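Local coordinates for cytochrome c (Pseudomonas aeruginosa, PDB 6RTE), which acts as a dihydro-heme d1 dehydrogenase (NirN) in heme d1 biosynthesis, combining a heme c-binding part with an eight-bladed beta-propeller, at residues Val153-Ile162 / Ala172-Leu180; Tyr194-Leu204 / Leu246-Leu254. All coordinates share one frame; numbering follows the deposited sequence.

Contact 1 of 2, residues Val153-Ile162 / Ala172-Leu180; sequences VESGDHHVTI and ARFPSRYAL. With HEC (heme c), chain C.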
loop_
_atom_site.group_PDB
_atom_site.type_symbol
_atom_site.label_atom_id
_atom_site.label_comp_id
_atom_site.label_asym_id
_atom_site.label_seq_id
_atom_site.Cartn_x
_atom_site.Cartn_y
_atom_site.Cartn_z
ATOM N N VAL A 153 -3.230 -10.668 1.436
ATOM C CA VAL A 153 -3.466 -10.220 0.064
ATOM C C VAL A 153 -2.833 -11.239 -0.879
ATOM O O VAL A 153 -1.617 -11.473 -0.841
ATOM C CB VAL A 153 -2.905 -8.810 -0.156
ATOM C CG1 VAL A 153 -3.094 -8.367 -1.597
ATOM C CG2 VAL A 153 -3.607 -7.803 0.774
ATOM N N GLU A 154 -3.667 -11.893 -1.687
ATOM C CA GLU A 154 -3.195 -12.868 -2.679
ATOM C C GLU A 154 -3.169 -12.152 -4.030
ATOM O O GLU A 154 -4.155 -12.144 -4.771
ATOM C CB GLU A 154 -4.088 -14.101 -2.706
ATOM C CG GLU A 154 -4.071 -14.908 -1.419
ATOM C CD GLU A 154 -5.041 -16.075 -1.457
ATOM O OE1 GLU A 154 -6.166 -15.953 -0.906
ATOM O OE2 GLU A 154 -4.680 -17.112 -2.045
ATOM N N SER A 155 -2.030 -11.535 -4.342
ATOM C CA SER A 155 -1.980 -10.617 -5.477
ATOM C C SER A 155 -1.912 -11.334 -6.821
ATOM O O SER A 155 -2.226 -10.724 -7.844
ATOM C CB SER A 155 -0.788 -9.671 -5.320
ATOM O OG SER A 155 0.433 -10.324 -5.626
ATOM N N GLY A 156 -1.514 -12.604 -6.841
ATOM C CA GLY A 156 -1.402 -13.323 -8.101
ATOM C C GLY A 156 -2.738 -13.557 -8.779
ATOM O O GLY A 156 -2.835 -13.507 -10.009
ATOM N N ASP A 157 -3.785 -13.838 -7.997
ATOM C CA ASP A 157 -5.124 -14.051 -8.537
ATOM C C ASP A 157 -6.141 -13.099 -7.920
ATOM O O ASP A 157 -7.347 -13.309 -8.057
ATOM C CB ASP A 157 -5.565 -15.509 -8.350
ATOM C CG ASP A 157 -5.271 -16.053 -6.955
ATOM O OD1 ASP A 157 -4.949 -15.262 -6.040
ATOM O OD2 ASP A 157 -5.365 -17.292 -6.781
ATOM N N HIS A 158 -5.668 -12.049 -7.256
ATOM C CA HIS A 158 -6.517 -10.974 -6.749
ATOM C C HIS A 158 -7.637 -11.525 -5.871
ATOM O O HIS A 158 -8.831 -11.344 -6.120
ATOM C CB HIS A 158 -7.032 -10.139 -7.917
ATOM C CG HIS A 158 -5.932 -9.692 -8.824
ATOM N ND1 HIS A 158 -5.016 -8.731 -8.453
ATOM C CD2 HIS A 158 -5.543 -10.136 -10.049
ATOM C CE1 HIS A 158 -4.132 -8.574 -9.431
ATOM N NE2 HIS A 158 -4.432 -9.415 -10.404
ATOM N N HIS A 159 -7.208 -12.219 -4.830
ATOM C CA HIS A 159 -8.069 -12.668 -3.754
ATOM C C HIS A 159 -7.513 -12.154 -2.436
ATOM O O HIS A 159 -6.372 -11.688 -2.352
ATOM C CB HIS A 159 -8.174 -14.200 -3.727
ATOM C CG HIS A 159 -9.154 -14.751 -4.712
ATOM N ND1 HIS A 159 -8.905 -14.783 -6.068
ATOM C CD2 HIS A 159 -10.390 -15.276 -4.545
ATOM C CE1 HIS A 159 -9.940 -15.320 -6.691
ATOM N NE2 HIS A 159 -10.856 -15.624 -5.788
ATOM N N VAL A 160 -8.351 -12.244 -1.401
ATOM C CA VAL A 160 -7.960 -11.958 -0.028
ATOM C C VAL A 160 -8.381 -13.152 0.814
ATOM O O VAL A 160 -9.502 -13.649 0.662
ATOM C CB VAL A 160 -8.611 -10.671 0.504
ATOM C CG1 VAL A 160 -8.405 -10.537 2.034
ATOM C CG2 VAL A 160 -8.076 -9.448 -0.235
ATOM N N THR A 161 -7.480 -13.621 1.671
ATOM C CA THR A 161 -7.771 -14.672 2.630
ATOM C C THR A 161 -7.775 -14.077 4.026
ATOM O O THR A 161 -6.886 -13.286 4.373
ATOM C CB THR A 161 -6.753 -15.809 2.532
ATOM O OG1 THR A 161 -7.055 -16.601 1.385
ATOM C CG2 THR A 161 -6.786 -16.698 3.792
ATOM N N ILE A 162 -8.797 -14.422 4.806
ATOM C CA ILE A 162 -8.860 -14.076 6.221
ATOM C C ILE A 162 -8.349 -15.287 6.980
ATOM O O ILE A 162 -8.887 -16.393 6.834
ATOM C CB ILE A 162 -10.284 -13.699 6.656
ATOM C CG1 ILE A 162 -10.862 -12.631 5.743
ATOM C CG2 ILE A 162 -10.286 -13.205 8.106
ATOM C CD1 ILE A 162 -10.071 -11.351 5.707
ATOM N N ALA A 172 -12.038 -17.519 5.628
ATOM C CA ALA A 172 -12.755 -16.949 4.498
ATOM C C ALA A 172 -11.749 -16.622 3.402
ATOM O O ALA A 172 -10.588 -16.303 3.687
ATOM C CB ALA A 172 -13.524 -15.684 4.894
ATOM N N ARG A 173 -12.210 -16.690 2.159
ATOM C CA ARG A 173 -11.439 -16.240 1.012
ATOM C C ARG A 173 -12.419 -15.610 0.036
ATOM O O ARG A 173 -13.508 -16.150 -0.175
ATOM C CB ARG A 173 -10.681 -17.408 0.375
ATOM C CG ARG A 173 -9.690 -16.999 -0.705
ATOM C CD ARG A 173 -8.968 -18.216 -1.282
ATOM N NE ARG A 173 -7.894 -17.806 -2.189
ATOM C CZ ARG A 173 -7.943 -17.871 -3.521
ATOM N NH1 ARG A 173 -9.016 -18.349 -4.145
ATOM N NH2 ARG A 173 -6.902 -17.458 -4.230
ATOM N N PHE A 174 -12.065 -14.454 -0.519
ATOM C CA PHE A 174 -12.964 -13.781 -1.446
ATOM C C PHE A 174 -12.154 -13.085 -2.534
ATOM O O PHE A 174 -11.010 -12.682 -2.301
ATOM C CB PHE A 174 -13.883 -12.764 -0.725
ATOM C CG PHE A 174 -13.157 -11.719 0.096
ATOM C CD1 PHE A 174 -12.738 -11.993 1.388
ATOM C CD2 PHE A 174 -12.927 -10.456 -0.416
ATOM C CE1 PHE A 174 -12.083 -11.025 2.154
ATOM C CE2 PHE A 174 -12.279 -9.491 0.339
ATOM C CZ PHE A 174 -11.855 -9.782 1.626
ATOM N N PRO A 175 -12.711 -12.973 -3.742
ATOM C CA PRO A 175 -12.020 -12.222 -4.798
ATOM C C PRO A 175 -12.109 -10.733 -4.524
ATOM O O PRO A 175 -13.142 -10.226 -4.080
ATOM C CB PRO A 175 -12.778 -12.611 -6.071
ATOM C CG PRO A 175 -14.169 -12.896 -5.580
ATOM C CD PRO A 175 -13.995 -13.531 -4.216
ATOM N N SER A 176 -11.001 -10.040 -4.760
ATOM C CA SER A 176 -10.935 -8.613 -4.506
ATOM C C SER A 176 -11.042 -7.841 -5.817
ATOM O O SER A 176 -11.105 -8.414 -6.908
ATOM C CB SER A 176 -9.636 -8.255 -3.783
ATOM O OG SER A 176 -8.510 -8.431 -4.632
ATOM N N ARG A 177 -11.073 -6.518 -5.701
ATOM C CA ARG A 177 -10.847 -5.678 -6.861
ATOM C C ARG A 177 -9.434 -5.904 -7.375
ATOM O O ARG A 177 -8.543 -6.372 -6.656
ATOM C CB ARG A 177 -11.068 -4.206 -6.523
ATOM C CG ARG A 177 -12.497 -3.860 -6.115
ATOM C CD ARG A 177 -13.427 -3.761 -7.315
ATOM N NE ARG A 177 -14.823 -3.585 -6.908
ATOM C CZ ARG A 177 -15.814 -3.264 -7.737
ATOM N NH1 ARG A 177 -15.559 -3.049 -9.023
ATOM N NH2 ARG A 177 -17.056 -3.131 -7.282
ATOM N N TYR A 178 -9.233 -5.573 -8.650
ATOM C CA TYR A 178 -7.969 -5.858 -9.311
ATOM C C TYR A 178 -6.849 -4.988 -8.754
ATOM O O TYR A 178 -7.007 -3.783 -8.587
ATOM C CB TYR A 178 -8.139 -5.640 -10.820
ATOM C CG TYR A 178 -6.899 -5.849 -11.641
ATOM C CD1 TYR A 178 -6.486 -7.123 -12.002
ATOM C CD2 TYR A 178 -6.148 -4.762 -12.084
ATOM C CE1 TYR A 178 -5.354 -7.312 -12.771
ATOM C CE2 TYR A 178 -5.018 -4.944 -12.854
ATOM C CZ TYR A 178 -4.626 -6.217 -13.194
ATOM O OH TYR A 178 -3.498 -6.395 -13.961
ATOM N N ALA A 179 -5.709 -5.619 -8.463
ATOM C CA ALA A 179 -4.468 -4.933 -8.098
ATOM C C ALA A 179 -4.670 -4.007 -6.891
ATOM O O ALA A 179 -4.605 -2.781 -6.976
ATOM C CB ALA A 179 -3.912 -4.154 -9.302
ATOM N N LEU A 180 -4.884 -4.639 -5.743
ATOM C CA LEU A 180 -4.991 -3.882 -4.504
ATOM C C LEU A 180 -3.698 -3.111 -4.243
ATOM O O LEU A 180 -2.598 -3.603 -4.508
ATOM C CB LEU A 180 -5.283 -4.817 -3.333
ATOM C CG LEU A 180 -6.620 -5.559 -3.365
ATOM C CD1 LEU A 180 -6.796 -6.371 -2.078
ATOM C CD2 LEU A 180 -7.762 -4.587 -3.545
HETATM FE FE HEC C . -7.527 -7.174 -21.686
HETATM C CHA HEC C . -5.644 -7.433 -18.905
HETATM C CHB HEC C . -5.141 -5.173 -23.163
HETATM C CHC HEC C . -9.306 -7.202 -24.687
HETATM C CHD HEC C . -10.144 -8.663 -20.164
HETATM N NA HEC C . -5.746 -6.447 -21.162
HETATM C C1A HEC C . -5.149 -6.682 -19.946
HETATM C C2A HEC C . -3.898 -6.017 -19.905
HETATM C C3A HEC C . -3.753 -5.388 -21.097
HETATM C C4A HEC C . -4.905 -5.646 -21.882
HETATM C CMA HEC C . -2.578 -4.550 -21.500
HETATM C CAA HEC C . -2.919 -6.010 -18.751
HETATM C CBA HEC C . -3.301 -4.864 -17.798
HETATM C CGA HEC C . -2.495 -4.759 -16.527
HETATM O O1A HEC C . -2.847 -3.938 -15.642
HETATM O O2A HEC C . -1.501 -5.469 -16.334
HETATM N NB HEC C . -7.262 -6.326 -23.587
HETATM C C1B HEC C . -6.239 -5.559 -23.951
HETATM C C2B HEC C . -6.405 -5.159 -25.310
HETATM C C3B HEC C . -7.563 -5.722 -25.771
HETATM C C4B HEC C . -8.106 -6.480 -24.623
HETATM C CMB HEC C . -5.459 -4.285 -26.079
HETATM C CAB HEC C . -8.232 -5.697 -27.104
HETATM C CBB HEC C . -7.179 -5.822 -28.204
HETATM N NC HEC C . -9.400 -7.823 -22.342
HETATM C C1C HEC C . -9.946 -7.745 -23.577
HETATM C C2C HEC C . -11.239 -8.309 -23.536
HETATM C C3C HEC C . -11.477 -8.744 -22.239
HETATM C C4C HEC C . -10.307 -8.409 -21.496
HETATM C CMC HEC C . -12.144 -8.397 -24.728
HETATM C CAC HEC C . -12.655 -9.368 -21.600
HETATM C CBC HEC C . -13.087 -10.778 -21.985
HETATM N ND HEC C . -7.825 -7.882 -19.951
HETATM C C1D HEC C . -8.943 -8.450 -19.495
HETATM C C2D HEC C . -8.774 -8.870 -18.097
HETATM C C3D HEC C . -7.530 -8.540 -17.740
HETATM C C4D HEC C . -6.945 -7.902 -18.925
HETATM C CMD HEC C . -9.805 -9.550 -17.234
HETATM C CAD HEC C . -6.890 -8.753 -16.391
HETATM C CBD HEC C . -6.232 -10.133 -16.301
HETATM C CGD HEC C . -5.568 -10.383 -14.967
HETATM O O1D HEC C . -6.245 -10.805 -14.018
HETATM O O2D HEC C . -4.357 -10.183 -14.792
HETATM O O HOH W 1 -8.158 -18.785 -7.066
HETATM O O HOH W 2 -4.370 -7.620 -5.722
HETATM O O HOH W 3 -10.607 -11.288 -8.167
HETATM O O HOH W 4 -5.989 -9.185 -3.948
#

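Contact 2 of 2, residues Tyr194-Leu204 / Leu246-Leu254; sequences YFASRDGWVTL and LLDARDLSL. With HEC (heme c), chain C.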
loop_
_atom_site.group_PDB
_atom_site.type_symbol
_atom_site.label_atom_id
_atom_site.label_comp_id
_atom_site.label_asym_id
_atom_site.label_seq_id
_atom_site.Cartn_x
_atom_site.Cartn_y
_atom_site.Cartn_z
ATOM N N TYR A 194 -10.488 -1.865 5.146
ATOM C CA TYR A 194 -10.678 -0.991 3.993
ATOM C C TYR A 194 -9.561 -1.254 2.995
ATOM O O TYR A 194 -8.383 -1.191 3.354
ATOM C CB TYR A 194 -10.679 0.487 4.424
ATOM C CG TYR A 194 -11.738 0.834 5.444
ATOM C CD1 TYR A 194 -11.575 0.508 6.795
ATOM C CD2 TYR A 194 -12.907 1.473 5.066
ATOM C CE1 TYR A 194 -12.559 0.813 7.733
ATOM C CE2 TYR A 194 -13.899 1.782 6.001
ATOM C CZ TYR A 194 -13.722 1.449 7.325
ATOM O OH TYR A 194 -14.718 1.761 8.244
ATOM N N PHE A 195 -9.939 -1.569 1.758
ATOM C CA PHE A 195 -9.009 -1.854 0.683
ATOM C C PHE A 195 -9.093 -0.757 -0.377
ATOM O O PHE A 195 -10.177 -0.249 -0.672
ATOM C CB PHE A 195 -9.328 -3.201 0.014
ATOM C CG PHE A 195 -9.303 -4.382 0.947
ATOM C CD1 PHE A 195 -8.117 -5.066 1.190
ATOM C CD2 PHE A 195 -10.473 -4.831 1.547
ATOM C CE1 PHE A 195 -8.096 -6.185 2.037
ATOM C CE2 PHE A 195 -10.464 -5.949 2.391
ATOM C CZ PHE A 195 -9.274 -6.623 2.636
ATOM N N ALA A 196 -7.956 -0.419 -0.969
ATOM C CA ALA A 196 -7.918 0.460 -2.133
ATOM C C ALA A 196 -7.311 -0.308 -3.294
ATOM O O ALA A 196 -6.361 -1.081 -3.113
ATOM C CB ALA A 196 -7.117 1.733 -1.849
ATOM N N SER A 197 -7.863 -0.113 -4.486
ATOM C CA SER A 197 -7.335 -0.773 -5.671
ATOM C C SER A 197 -6.685 0.253 -6.588
ATOM O O SER A 197 -6.956 1.459 -6.522
ATOM C CB SER A 197 -8.431 -1.552 -6.426
ATOM O OG SER A 197 -9.164 -0.722 -7.308
ATOM N N ARG A 198 -5.815 -0.261 -7.455
ATOM C CA ARG A 198 -5.075 0.587 -8.374
ATOM C C ARG A 198 -5.996 1.491 -9.175
ATOM O O ARG A 198 -5.712 2.686 -9.357
ATOM C CB ARG A 198 -4.249 -0.287 -9.323
ATOM C CG ARG A 198 -3.438 0.515 -10.349
ATOM C CD ARG A 198 -2.819 -0.400 -11.378
ATOM N NE ARG A 198 -3.731 -0.669 -12.478
ATOM C CZ ARG A 198 -3.508 -1.550 -13.450
ATOM N NH1 ARG A 198 -2.397 -2.289 -13.467
ATOM N NH2 ARG A 198 -4.410 -1.704 -14.409
ATOM N N ASP A 199 -7.092 0.945 -9.685
ATOM C CA ASP A 199 -7.965 1.679 -10.597
ATOM C C ASP A 199 -9.072 2.435 -9.875
ATOM O O ASP A 199 -10.034 2.876 -10.515
ATOM C CB ASP A 199 -8.525 0.716 -11.643
ATOM C CG ASP A 199 -7.423 0.047 -12.448
ATOM O OD1 ASP A 199 -6.333 0.657 -12.558
ATOM O OD2 ASP A 199 -7.627 -1.079 -12.957
ATOM N N GLY A 200 -8.952 2.606 -8.560
ATOM C CA GLY A 200 -9.735 3.602 -7.839
ATOM C C GLY A 200 -10.850 3.063 -6.973
ATOM O O GLY A 200 -11.595 3.865 -6.395
ATOM N N TRP A 201 -10.986 1.748 -6.849
ATOM C CA TRP A 201 -12.085 1.160 -6.097
ATOM C C TRP A 201 -11.716 1.013 -4.626
ATOM O O TRP A 201 -10.604 0.597 -4.285
ATOM C CB TRP A 201 -12.475 -0.195 -6.675
ATOM C CG TRP A 201 -13.194 -0.070 -7.974
ATOM C CD1 TRP A 201 -12.641 -0.121 -9.229
ATOM C CD2 TRP A 201 -14.591 0.154 -8.162
ATOM N NE1 TRP A 201 -13.617 0.052 -10.181
ATOM C CE2 TRP A 201 -14.820 0.226 -9.556
ATOM C CE3 TRP A 201 -15.671 0.306 -7.297
ATOM C CZ2 TRP A 201 -16.082 0.432 -10.090
ATOM C CZ3 TRP A 201 -16.926 0.515 -7.832
ATOM C CH2 TRP A 201 -17.121 0.571 -9.213
ATOM N N VAL A 202 -12.653 1.372 -3.759
ATOM C CA VAL A 202 -12.497 1.212 -2.316
ATOM C C VAL A 202 -13.524 0.186 -1.853
ATOM O O VAL A 202 -14.706 0.283 -2.217
ATOM C CB VAL A 202 -12.683 2.542 -1.570
ATOM C CG1 VAL A 202 -12.508 2.336 -0.069
ATOM C CG2 VAL A 202 -11.711 3.596 -2.089
ATOM N N THR A 203 -13.079 -0.778 -1.042
ATOM C CA THR A 203 -13.918 -1.866 -0.556
ATOM C C THR A 203 -13.919 -1.856 0.970
ATOM O O THR A 203 -12.859 -1.786 1.597
ATOM C CB THR A 203 -13.419 -3.232 -1.072
ATOM O OG1 THR A 203 -13.347 -3.216 -2.506
ATOM C CG2 THR A 203 -14.344 -4.382 -0.631
ATOM N N LEU A 204 -15.112 -1.917 1.560
ATOM C CA LEU A 204 -15.291 -2.054 3.003
ATOM C C LEU A 204 -15.747 -3.473 3.301
ATOM O O LEU A 204 -16.760 -3.930 2.764
ATOM C CB LEU A 204 -16.308 -1.037 3.519
ATOM C CG LEU A 204 -16.753 -1.162 4.983
ATOM C CD1 LEU A 204 -15.565 -1.182 5.936
ATOM C CD2 LEU A 204 -17.714 -0.019 5.312
ATOM N N LEU A 246 -12.918 12.186 0.360
ATOM C CA LEU A 246 -13.317 11.941 1.734
ATOM C C LEU A 246 -14.628 11.153 1.730
ATOM O O LEU A 246 -15.623 11.598 1.147
ATOM C CB LEU A 246 -13.492 13.259 2.481
ATOM C CG LEU A 246 -13.929 13.169 3.949
ATOM C CD1 LEU A 246 -12.874 12.448 4.767
ATOM C CD2 LEU A 246 -14.194 14.552 4.511
ATOM N N LEU A 247 -14.620 9.998 2.387
ATOM C CA LEU A 247 -15.759 9.098 2.442
ATOM C C LEU A 247 -16.170 8.887 3.903
ATOM O O LEU A 247 -15.344 8.986 4.815
ATOM C CB LEU A 247 -15.429 7.740 1.805
ATOM C CG LEU A 247 -14.860 7.710 0.385
ATOM C CD1 LEU A 247 -14.373 6.295 0.014
ATOM C CD2 LEU A 247 -15.896 8.177 -0.623
ATOM N N ASP A 248 -17.457 8.609 4.106
ATOM C CA ASP A 248 -17.953 8.139 5.392
ATOM C C ASP A 248 -17.526 6.680 5.573
ATOM O O ASP A 248 -17.836 5.821 4.737
ATOM C CB ASP A 248 -19.473 8.290 5.453
ATOM C CG ASP A 248 -20.057 7.977 6.834
ATOM O OD1 ASP A 248 -19.644 6.972 7.457
ATOM O OD2 ASP A 248 -20.939 8.735 7.295
ATOM N N ALA A 249 -16.776 6.410 6.642
ATOM C CA ALA A 249 -16.200 5.085 6.857
ATOM C C ALA A 249 -17.223 3.996 7.187
ATOM O O ALA A 249 -16.845 2.824 7.232
ATOM C CB ALA A 249 -15.182 5.155 7.992
ATOM N N ARG A 250 -18.489 4.344 7.415
ATOM C CA ARG A 250 -19.511 3.354 7.721
ATOM C C ARG A 250 -20.184 2.775 6.484
ATOM O O ARG A 250 -20.701 1.657 6.542
ATOM C CB ARG A 250 -20.578 3.970 8.632
ATOM C CG ARG A 250 -20.021 4.418 9.981
ATOM C CD ARG A 250 -19.718 3.228 10.867
ATOM N NE ARG A 250 -20.927 2.739 11.508
ATOM C CZ ARG A 250 -21.401 3.210 12.662
ATOM N NH1 ARG A 250 -20.770 4.184 13.299
ATOM N NH2 ARG A 250 -22.513 2.709 13.173
ATOM N N ASP A 251 -20.203 3.520 5.363
ATOM C CA ASP A 251 -20.908 3.044 4.180
ATOM C C ASP A 251 -20.222 3.446 2.872
ATOM O O ASP A 251 -20.785 3.173 1.806
ATOM C CB ASP A 251 -22.374 3.549 4.169
ATOM C CG ASP A 251 -22.497 5.072 4.252
ATOM O OD1 ASP A 251 -21.472 5.784 4.111
ATOM O OD2 ASP A 251 -23.641 5.557 4.491
ATOM N N LEU A 252 -19.047 4.059 2.939
ATOM C CA LEU A 252 -18.270 4.560 1.796
ATOM C C LEU A 252 -19.045 5.570 0.949
ATOM O O LEU A 252 -18.756 5.737 -0.242
ATOM C CB LEU A 252 -17.759 3.403 0.920
ATOM C CG LEU A 252 -16.830 2.428 1.650
ATOM C CD1 LEU A 252 -16.283 1.375 0.657
ATOM C CD2 LEU A 252 -15.697 3.145 2.353
ATOM N N SER A 253 -20.001 6.275 1.557
ATOM C CA SER A 253 -20.693 7.353 0.867
ATOM C C SER A 253 -19.766 8.565 0.738
ATOM O O SER A 253 -18.839 8.766 1.536
ATOM C CB SER A 253 -21.994 7.726 1.600
ATOM O OG SER A 253 -21.747 8.208 2.920
ATOM N N LEU A 254 -19.992 9.354 -0.307
ATOM C CA LEU A 254 -19.124 10.500 -0.572
ATOM C C LEU A 254 -19.437 11.653 0.377
ATOM O O LEU A 254 -20.590 12.086 0.497
ATOM C CB LEU A 254 -19.289 10.979 -2.011
ATOM C CG LEU A 254 -18.467 12.232 -2.347
ATOM C CD1 LEU A 254 -16.987 12.003 -2.123
ATOM C CD2 LEU A 254 -18.735 12.665 -3.790
HETATM FE FE HEC C . -7.527 -7.174 -21.686
HETATM C CHA HEC C . -5.644 -7.433 -18.905
HETATM C CHB HEC C . -5.141 -5.173 -23.163
HETATM C CHC HEC C . -9.306 -7.202 -24.687
HETATM C CHD HEC C . -10.144 -8.663 -20.164
HETATM N NA HEC C . -5.746 -6.447 -21.162
HETATM C C1A HEC C . -5.149 -6.682 -19.946
HETATM C C2A HEC C . -3.898 -6.017 -19.905
HETATM C C3A HEC C . -3.753 -5.388 -21.097
HETATM C C4A HEC C . -4.905 -5.646 -21.882
HETATM C CMA HEC C . -2.578 -4.550 -21.500
HETATM C CAA HEC C . -2.919 -6.010 -18.751
HETATM C CBA HEC C . -3.301 -4.864 -17.798
HETATM C CGA HEC C . -2.495 -4.759 -16.527
HETATM O O1A HEC C . -2.847 -3.938 -15.642
HETATM O O2A HEC C . -1.501 -5.469 -16.334
HETATM N NB HEC C . -7.262 -6.326 -23.587
HETATM C C1B HEC C . -6.239 -5.559 -23.951
HETATM C C2B HEC C . -6.405 -5.159 -25.310
HETATM C C3B HEC C . -7.563 -5.722 -25.771
HETATM C C4B HEC C . -8.106 -6.480 -24.623
HETATM C CMB HEC C . -5.459 -4.285 -26.079
HETATM C CAB HEC C . -8.232 -5.697 -27.104
HETATM C CBB HEC C . -7.179 -5.822 -28.204
HETATM N NC HEC C . -9.400 -7.823 -22.342
HETATM C C1C HEC C . -9.946 -7.745 -23.577
HETATM C C2C HEC C . -11.239 -8.309 -23.536
HETATM C C3C HEC C . -11.477 -8.744 -22.239
HETATM C C4C HEC C . -10.307 -8.409 -21.496
HETATM C CMC HEC C . -12.144 -8.397 -24.728
HETATM C CAC HEC C . -12.655 -9.368 -21.600
HETATM C CBC HEC C . -13.087 -10.778 -21.985
HETATM N ND HEC C . -7.825 -7.882 -19.951
HETATM C C1D HEC C . -8.943 -8.450 -19.495
HETATM C C2D HEC C . -8.774 -8.870 -18.097
HETATM C C3D HEC C . -7.530 -8.540 -17.740
HETATM C C4D HEC C . -6.945 -7.902 -18.925
HETATM C CMD HEC C . -9.805 -9.550 -17.234
HETATM C CAD HEC C . -6.890 -8.753 -16.391
HETATM C CBD HEC C . -6.232 -10.133 -16.301
HETATM C CGD HEC C . -5.568 -10.383 -14.967
HETATM O O1D HEC C . -6.245 -10.805 -14.018
HETATM O O2D HEC C . -4.357 -10.183 -14.792
#

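Contact 1 of 2, residues Val153-Ile162 / Ala172-Leu180
Arg173 runs out extended from CG to NE, with CG anti to the backbone N (chi1 -172°), and meets Glu154, whose CG lies beside its own backbone N; the two side chains cross at about a right angle. The guanidinium takes the carboxylate side-on, NE reaching Glu154 OE1 at 2.8 Å from the syn side while NH2 meets OE2 from above the carboxylate plane. The same NH2 bonds Asp157 OD2 at 3.0 Å, completing a salt-bridge network. Thr161 OG1 donates to Glu154 OE1 from the face opposite Arg173 NE. The His159 ring lies flat on the guanidinium, planes 4° apart, and Pro175 CA makes a CH-pi contact with the other ring face; a bond from His159 ND1 to Asp157 O fixes the ring's rotation. On the sheet face that carries Val160, Ile162 and Phe174, Val160 CB sits over the Phe174 ring, 3.5 Å from CZ, and its CG2 touches CD1 of Leu180, from beyond strand 169-175. Val160 N bonds Phe174 O at 2.8 Å. A G1 beta bulge sets His158 and His159 together against the single residue Glu154; His158 NE2 lies 3.3 Å from Tyr178 CE1, the rings oblique, and Tyr178 OH makes a weak bond to heme c O1A. With both carboxylates at its edge and the His159 ring over one face, the positive charge of Arg173, with the Thr161 hydroxyl, probably favours the ionised form of buried Glu154.

Contact 2 of 2, residues Tyr194-Leu204 / Leu246-Leu254
Adjacent blades of the beta-propeller pack here, the hairpin of strands 192-197 and 201-206 meeting the turn that follows strand 243-248. Tyr194 points its hydroxyl at that turn and donates to Ala249 O at 2.6 Å, the carbonyl oxygen lying at the edge of the ring and in its plane. Leu204 CD1 lies over the rim of one face of the Tyr194 ring, and Leu204 CD2 continues to Ala249 O at 3.5 Å. Leu252 CG lies anti to its carbonyl carbon (chi1 -61°), and CD1 rests on the strand backbone at Val202 O, 3.5 Å away, and touches Leu204 CB. The turn carrying Ala249 and Leu252 contains two successive Asx turns: Asp248 OD1 accepts from Arg250 N through its anti lone pair, and Asp251 OD1 takes both N and OG of Ser253 from one face of its carboxylate. Val216 of strand 211-217 touches Leu247 and Leu252. At the far end of the hairpin, in the type I turn from Ser197 to Gly200, Arg198 NH1 and NH2 both bond heme c O1A, at 2.8 Å and 3.0 Å. Asp199 OD1 accepts a nearly straight hydrogen bond (174°) from Arg198 NE, part of a salt bridge that probably helps orient the guanidinium toward the propionate.

From the N terminus, contact 1 comes first and closes the short hairpin between strands 159-164 and 169-175, within the sheet that strand 491-496, from near the C terminus, completes. Contact 2 opens only after contact 1 has closed, so the two neither nest nor cross; 41 residues separate its segments, and it ties the sheet containing 192-206 to the one containing 243-248. The join between contacts is made where residues 177-179 lie beside the turn at 197-200 and the start of strand 201-206: Ala179 O probably accepts from Arg198 N at 2.8 Å, and Arg177 makes a cation-pi contact with Trp201. Three consecutive propeller sheets are thereby linked, and both contacts send a side chain to the same heme c carboxylate.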